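PDB 6NDS: 3-hydroxy-3-methylglutaryl-CoA lyase, which belongs to the HMGL-like family of TIM-barrel enzymes and holds a zinc ion and coenzyme A in the present model. Local coordinates for residues G155-E159 / P249-G253; E164-F168 / R198-V203. All coordinates share one frame. Residues are numbered along the deposited sequence.

Contact 1 of 2, residues G155-E159 / P249-G253; sequences GCPFE and PFAPG
F158 points the tip of its ring at P252: CZ of F158 lies 3.3 Å from CD of P252, a tight apolar approach that is oblique to the ring. The ring arrives there through an m rotamer (chi1 -59°, chi2 -70°), since its CA-to-CB bond runs sideways. The same CZ of F158 is 3.8 Å from the carbonyl O of F250, which meets the ring at its edge. Beside it, P157 points toward the other loop and sets its CG 3.8 Å from CD of P252 and 4.3 Å from CB of A251. P157 and P252 have the nearest CA atoms, 6.7 Å apart. The contact is apolar packing plus the F250 carbonyl, burying 171 Å². G155 has positive phi (phi/psi 136/160), where a CB would jam against the preceding carbonyl O; C156 (-128/137) is extended; P157 to E159 then turn with helical angles but without regular helical bonds. C156, chi1 t, brings SG over this turn, accepting from N of F158 at 3.2 Å and from N of E159 at 3.3 Å. In the partner loop P249 (-68/-18) and F250 (-104/2) bend, A251 and P252 are extended, and G253 has positive phi (70/12). The F250 ring leads away from 155-159; its side chain comes within about 4 Å (nearest atoms) of coenzyme A. H310 of the second subunit packs on P157 and P252, and its P311 on F158. Both loops follow barrel strands, 145-151 and 237-240 respectively, at the C-terminal end where TIM barrels carry their active sites, and helix 115-122 touches both.

Contact 2 of 2, residues E164-F168 / R198-V203; sequences EREVF and RIVSHV. With ACT (acetate ion), chain E.
Helices 164-176 and 193-203, successive in the beta/alpha repeat of the TIM barrel and separated in sequence by strand 182-186, pack side by side; I199 and V203 rest on L184 of that strand. Segment axes approach to 11.3 Å and cross at -34°, running in broadly the same direction. CA atoms pair E164 with I199 (7.4 Å) and F168 with V203 (7.2 Å); 331 Å² is buried. Helical bonds F168 N to E164 O (3.0 Å) and V203 N to I199 O (2.9 Å) satisfy the backbone. E164 (m, t) and R198 (t, t, p) form a salt bridge: NE of R198 donates to OE1 of E164 and NH2 of R198 to OE2 of E164, both at 3.0 Å, satisfying both carboxylate oxygens; a weak third bond joins NE of R198 to OE2 of E164 (3.1 Å). An acetate ion, probably from the crystallisation liquor, accepts from NH1 of R198 at its OXT (3.1 Å) and weakly from NH2 of R198 at its O (3.4 Å). One turn on, F168 (chi1 m) sets CE2 4.2 Å from CG2 of I199, at the ring edge, and 3.8 Å from CG2 of V203. The F168 and H202 (chi1 t) rings are oblique, planes at 37°, centroids 3.9 Å apart; CD2 of H202 sits over one F168 face, 3.3 Å from CE1 of F168.

In the fold
Contact 1 joins loops that follow two barrel strands, near the coenzyme A pocket and under cover from the second subunit; contact 2 joins two helices on the barrel's outside, where no other chain of the assembly touches it. Their chemistry differs accordingly: contact 1 is a mostly buried meeting of prolines and aromatic carbon, whereas contact 2 grades from buried I199 and V203 to a more exposed salt bridge between E164 and R198. Along the chain contact 2 is nested within the loop closed by contact 1, and 155-159 lies in the loop between strand 145-151 and helix 164-176, whose first residues are 164-168. The two centres are 20 Å apart, with nearest atoms about 7 Å apart.

Contact 1 of 2, residues G155-E159 / P249-G253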
ATOM      1  N   GLY A 155       3.754   6.053  17.447  1.00 21.86           N
ATOM      2  CA  GLY A 155       2.493   5.795  18.115  1.00 21.70           C
ATOM      3  C   GLY A 155       2.506   4.391  18.691  1.00 21.77           C
ATOM      4  O   GLY A 155       3.290   3.532  18.291  1.00 24.53           O
ATOM      5  N   CYS A 156       1.618   4.165  19.658  1.00 22.68           N
ATOM      6  CA  CYS A 156       1.544   2.935  20.426  1.00 23.26           C
ATOM      7  C   CYS A 156       0.124   2.386  20.410  1.00 23.66           C
ATOM      8  O   CYS A 156      -0.839   3.148  20.564  1.00 25.43           O
ATOM      9  CB  CYS A 156       1.983   3.199  21.871  1.00 23.54           C
ATOM     10  SG  CYS A 156       1.691   1.829  23.013  1.00 27.57           S
ATOM     11  N   PRO A 157      -0.041   1.071  20.224  1.00 25.85           N
ATOM     12  CA  PRO A 157      -1.396   0.494  20.237  1.00 25.62           C
ATOM     13  C   PRO A 157      -2.078   0.567  21.598  1.00 25.19           C
ATOM     14  O   PRO A 157      -3.303   0.393  21.670  1.00 27.92           O
ATOM     15  CB  PRO A 157      -1.161  -0.965  19.813  1.00 26.93           C
ATOM     16  CG  PRO A 157       0.257  -1.250  20.257  1.00 27.11           C
ATOM     17  CD  PRO A 157       1.004   0.048  20.030  1.00 25.22           C
ATOM     18  N   PHE A 158      -1.328   0.798  22.680  1.00 24.84           N
ATOM     19  CA  PHE A 158      -1.904   0.950  24.010  1.00 27.86           C
ATOM     20  C   PHE A 158      -2.104   2.409  24.394  1.00 27.20           C
ATOM     21  O   PHE A 158      -3.178   2.789  24.871  1.00 32.87           O
ATOM     22  CB  PHE A 158      -1.014   0.288  25.070  1.00 27.38           C
ATOM     23  CG  PHE A 158      -0.793  -1.176  24.861  1.00 28.46           C
ATOM     24  CD1 PHE A 158      -1.832  -2.077  25.039  1.00 36.53           C
ATOM     25  CD2 PHE A 158       0.467  -1.658  24.530  1.00 29.37           C
ATOM     26  CE1 PHE A 158      -1.628  -3.439  24.873  1.00 42.05           C
ATOM     27  CE2 PHE A 158       0.681  -3.025  24.356  1.00 28.96           C
ATOM     28  CZ  PHE A 158      -0.368  -3.911  24.532  1.00 39.22           C
ATOM     29  N   GLU A 159      -1.068   3.229  24.212  1.00 30.77           N
ATOM     30  CA  GLU A 159      -1.061   4.599  24.706  1.00 33.16           C
ATOM     31  C   GLU A 159      -1.549   5.606  23.675  1.00 28.82           C
ATOM     32  O   GLU A 159      -1.978   6.704  24.053  1.00 30.87           O
ATOM     33  CB  GLU A 159       0.354   4.980  25.167  1.00 32.26           C
ATOM     34  CG  GLU A 159       0.857   4.152  26.361  1.00 34.92           C
ATOM     35  CD  GLU A 159       2.177   4.654  26.943  1.00 35.34           C
ATOM     36  OE1 GLU A 159       2.744   5.629  26.401  1.00 37.56           O
ATOM     37  OE2 GLU A 159       2.649   4.069  27.947  1.00 30.92           O
ATOM     38  N   PRO A 249       3.925 -10.311  18.476  1.00 66.17           N
ATOM     39  CA  PRO A 249       2.804 -10.957  19.179  1.00 68.75           C
ATOM     40  C   PRO A 249       2.321 -10.192  20.397  1.00 62.90           C
ATOM     41  O   PRO A 249       1.203 -10.450  20.859  1.00 63.02           O
ATOM     42  CB  PRO A 249       3.377 -12.326  19.579  1.00 72.97           C
ATOM     43  CG  PRO A 249       4.599 -12.513  18.712  1.00 74.33           C
ATOM     44  CD  PRO A 249       5.144 -11.137  18.500  1.00 72.03           C
ATOM     45  N   PHE A 250       3.115  -9.267  20.930  1.00 55.83           N
ATOM     46  CA  PHE A 250       2.746  -8.520  22.126  1.00 57.61           C
ATOM     47  C   PHE A 250       2.308  -7.092  21.823  1.00 55.61           C
ATOM     48  O   PHE A 250       1.986  -6.343  22.751  1.00 54.01           O
ATOM     49  CB  PHE A 250       3.912  -8.536  23.124  1.00 53.03           C
ATOM     50  CG  PHE A 250       4.320  -9.924  23.534  1.00 54.65           C
ATOM     51  CD1 PHE A 250       3.518 -10.669  24.386  1.00 53.83           C
ATOM     52  CD2 PHE A 250       5.485 -10.498  23.047  1.00 55.82           C
ATOM     53  CE1 PHE A 250       3.877 -11.955  24.758  1.00 59.95           C
ATOM     54  CE2 PHE A 250       5.849 -11.789  23.420  1.00 48.85           C
ATOM     55  CZ  PHE A 250       5.044 -12.514  24.271  1.00 54.55           C
ATOM     56  N   ALA A 251       2.279  -6.703  20.545  1.00 55.66           N
ATOM     57  CA  ALA A 251       1.636  -5.468  20.128  1.00 48.03           C
ATOM     58  C   ALA A 251       0.296  -5.823  19.498  1.00 54.02           C
ATOM     59  O   ALA A 251       0.275  -6.348  18.373  1.00 52.46           O
ATOM     60  CB  ALA A 251       2.519  -4.706  19.139  1.00 32.19           C
ATOM     61  N   PRO A 252      -0.832  -5.573  20.168  1.00 56.08           N
ATOM     62  CA  PRO A 252      -2.111  -6.129  19.703  1.00 55.48           C
ATOM     63  C   PRO A 252      -2.472  -5.631  18.311  1.00 58.74           C
ATOM     64  O   PRO A 252      -2.332  -4.447  17.997  1.00 57.70           O
ATOM     65  CB  PRO A 252      -3.118  -5.635  20.750  1.00 58.22           C
ATOM     66  CG  PRO A 252      -2.295  -5.211  21.923  1.00 58.81           C
ATOM     67  CD  PRO A 252      -1.003  -4.719  21.351  1.00 56.55           C
ATOM     68  N   GLY A 253      -2.943  -6.556  17.476  1.00 60.16           N
ATOM     69  CA  GLY A 253      -3.288  -6.223  16.109  1.00 56.37           C
ATOM     70  C   GLY A 253      -2.117  -5.916  15.205  1.00 58.34           C
ATOM     71  O   GLY A 253      -2.323  -5.391  14.106  1.00 48.74           O
TER

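Contact 2 of 2, residues E164-F168 / R198-V203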
ATOM      1  N   GLU A 164       7.267  13.000  20.565  1.00 29.24           N
ATOM      2  CA  GLU A 164       8.446  13.017  19.710  1.00 29.05           C
ATOM      3  C   GLU A 164       9.692  13.441  20.483  1.00 29.49           C
ATOM      4  O   GLU A 164      10.793  12.957  20.183  1.00 30.91           O
ATOM      5  CB  GLU A 164       8.201  13.921  18.496  1.00 31.76           C
ATOM      6  CG  GLU A 164       7.174  13.327  17.537  1.00 34.57           C
ATOM      7  CD  GLU A 164       6.768  14.251  16.397  1.00 41.20           C
ATOM      8  OE1 GLU A 164       7.466  15.255  16.138  1.00 43.69           O
ATOM      9  OE2 GLU A 164       5.739  13.959  15.752  1.00 41.60           O
ATOM     10  N   ARG A 165       9.538  14.317  21.485  1.00 29.68           N
ATOM     11  CA  ARG A 165      10.663  14.660  22.356  1.00 28.18           C
ATOM     12  C   ARG A 165      11.186  13.427  23.083  1.00 31.43           C
ATOM     13  O   ARG A 165      12.396  13.285  23.292  1.00 32.08           O
ATOM     14  CB  ARG A 165      10.248  15.740  23.360  1.00 35.01           C
ATOM     15  N   GLU A 166      10.291  12.515  23.462  1.00 32.45           N
ATOM     16  CA  GLU A 166      10.727  11.299  24.141  1.00 32.23           C
ATOM     17  C   GLU A 166      11.485  10.377  23.192  1.00 29.41           C
ATOM     18  O   GLU A 166      12.486   9.766  23.586  1.00 32.39           O
ATOM     19  CB  GLU A 166       9.526  10.583  24.762  1.00 33.48           C
ATOM     20  CG  GLU A 166       9.844   9.216  25.374  1.00 32.98           C
ATOM     21  CD  GLU A 166      10.746   9.293  26.600  1.00 39.25           C
ATOM     22  OE1 GLU A 166      11.025  10.410  27.091  1.00 39.83           O
ATOM     23  OE2 GLU A 166      11.168   8.222  27.088  1.00 40.50           O
ATOM     24  N   VAL A 167      11.013  10.251  21.947  1.00 27.09           N
ATOM     25  CA  VAL A 167      11.753   9.496  20.936  1.00 30.06           C
ATOM     26  C   VAL A 167      13.170  10.040  20.796  1.00 28.77           C
ATOM     27  O   VAL A 167      14.149   9.288  20.836  1.00 27.67           O
ATOM     28  CB  VAL A 167      11.007   9.528  19.590  1.00 26.03           C
ATOM     29  CG1 VAL A 167      11.885   8.967  18.478  1.00 27.45           C
ATOM     30  CG2 VAL A 167       9.688   8.757  19.707  1.00 27.35           C
ATOM     31  N   PHE A 168      13.301  11.363  20.658  1.00 27.71           N
ATOM     32  CA  PHE A 168      14.623  11.964  20.485  1.00 27.81           C
ATOM     33  C   PHE A 168      15.500  11.758  21.718  1.00 29.32           C
ATOM     34  O   PHE A 168      16.714  11.557  21.595  1.00 30.88           O
ATOM     35  CB  PHE A 168      14.476  13.451  20.163  1.00 30.84           C
ATOM     36  CG  PHE A 168      13.594  13.729  18.967  1.00 43.45           C
ATOM     37  CD1 PHE A 168      12.814  14.875  18.912  1.00 55.50           C
ATOM     38  CD2 PHE A 168      13.545  12.840  17.901  1.00 51.86           C
ATOM     39  CE1 PHE A 168      12.000  15.128  17.818  1.00 58.08           C
ATOM     40  CE2 PHE A 168      12.735  13.089  16.805  1.00 49.33           C
ATOM     41  CZ  PHE A 168      11.963  14.232  16.765  1.00 51.34           C
ATOM     42  N   ARG A 198       8.768  14.831   9.377  1.00 21.85           N
ATOM     43  CA  ARG A 198       9.171  15.650  10.514  1.00 25.56           C
ATOM     44  C   ARG A 198      10.151  14.905  11.414  1.00 25.42           C
ATOM     45  O   ARG A 198      11.196  15.448  11.797  1.00 26.63           O
ATOM     46  CB  ARG A 198       7.936  16.089  11.299  1.00 28.63           C
ATOM     47  CG  ARG A 198       8.246  16.800  12.601  1.00 33.33           C
ATOM     48  CD  ARG A 198       6.978  17.349  13.250  1.00 33.41           C
ATOM     49  NE  ARG A 198       6.053  16.295  13.674  1.00 32.23           N
ATOM     50  CZ  ARG A 198       4.921  15.983  13.039  1.00 34.99           C
ATOM     51  NH1 ARG A 198       4.563  16.636  11.938  1.00 33.82           N
ATOM     52  NH2 ARG A 198       4.141  15.023  13.512  1.00 30.06           N
ATOM     53  N   ILE A 199       9.833  13.654  11.757  1.00 21.75           N
ATOM     54  CA  ILE A 199      10.680  12.903  12.677  1.00 23.81           C
ATOM     55  C   ILE A 199      12.009  12.553  12.016  1.00 23.61           C
ATOM     56  O   ILE A 199      13.076  12.701  12.627  1.00 24.54           O
ATOM     57  CB  ILE A 199       9.950  11.645  13.188  1.00 24.03           C
ATOM     58  CG1 ILE A 199       8.820  12.038  14.156  1.00 26.79           C
ATOM     59  CG2 ILE A 199      10.942  10.704  13.874  1.00 27.14           C
ATOM     60  CD1 ILE A 199       7.949  10.857  14.641  1.00 25.25           C
ATOM     61  N   VAL A 200      11.972  12.092  10.761  1.00 21.57           N
ATOM     62  CA  VAL A 200      13.208  11.694  10.095  1.00 21.75           C
ATOM     63  C   VAL A 200      14.114  12.901   9.865  1.00 26.03           C
ATOM     64  O   VAL A 200      15.336  12.814  10.045  1.00 24.76           O
ATOM     65  CB  VAL A 200      12.904  10.957   8.781  1.00 19.87           C
ATOM     66  CG1 VAL A 200      14.179  10.790   7.965  1.00 23.52           C
ATOM     67  CG2 VAL A 200      12.269   9.589   9.069  1.00 24.16           C
ATOM     68  N   SER A 201      13.544  14.035   9.438  1.00 24.89           N
ATOM     69  CA  SER A 201      14.358  15.238   9.279  1.00 25.34           C
ATOM     70  C   SER A 201      15.074  15.580  10.570  1.00 27.04           C
ATOM     71  O   SER A 201      16.260  15.930  10.557  1.00 28.02           O
ATOM     72  CB  SER A 201      13.502  16.422   8.822  1.00 31.05           C
ATOM     73  OG  SER A 201      12.946  16.171   7.543  1.00 36.84           O
ATOM     74  N   HIS A 202      14.379  15.473  11.701  1.00 24.82           N
ATOM     75  CA  HIS A 202      15.009  15.859  12.958  1.00 30.66           C
ATOM     76  C   HIS A 202      16.088  14.860  13.358  1.00 31.85           C
ATOM     77  O   HIS A 202      17.179  15.258  13.786  1.00 29.13           O
ATOM     78  CB  HIS A 202      13.963  15.996  14.061  1.00 31.04           C
ATOM     79  CG  HIS A 202      14.537  16.421  15.378  1.00 42.17           C
ATOM     80  ND1 HIS A 202      14.825  17.735  15.677  1.00 51.90           N
ATOM     81  CD2 HIS A 202      14.905  15.700  16.463  1.00 49.32           C
ATOM     82  CE1 HIS A 202      15.325  17.808  16.897  1.00 49.11           C
ATOM     83  NE2 HIS A 202      15.383  16.588  17.397  1.00 48.49           N
ATOM     84  N   VAL A 203      15.815  13.562  13.214  1.00 27.30           N
ATOM     85  CA  VAL A 203      16.815  12.581  13.614  1.00 28.48           C
ATOM     86  C   VAL A 203      18.042  12.673  12.713  1.00 32.17           C
ATOM     87  O   VAL A 203      19.172  12.492  13.179  1.00 30.59           O
ATOM     88  CB  VAL A 203      16.208  11.164  13.644  1.00 30.82           C
ATOM     89  CG1 VAL A 203      17.274  10.139  13.932  1.00 28.36           C
ATOM     90  CG2 VAL A 203      15.140  11.087  14.720  1.00 34.91           C
TER
HETATM   91  C   ACT E 504       1.066  15.244  11.303  1.00 57.15           C
HETATM   92  O   ACT E 504       1.248  14.203  11.997  1.00 50.71           O
HETATM   93  OXT ACT E 504       1.531  16.406  11.477  1.00 58.22           O
HETATM   94  CH3 ACT E 504       0.143  15.091  10.057  1.00 47.53           C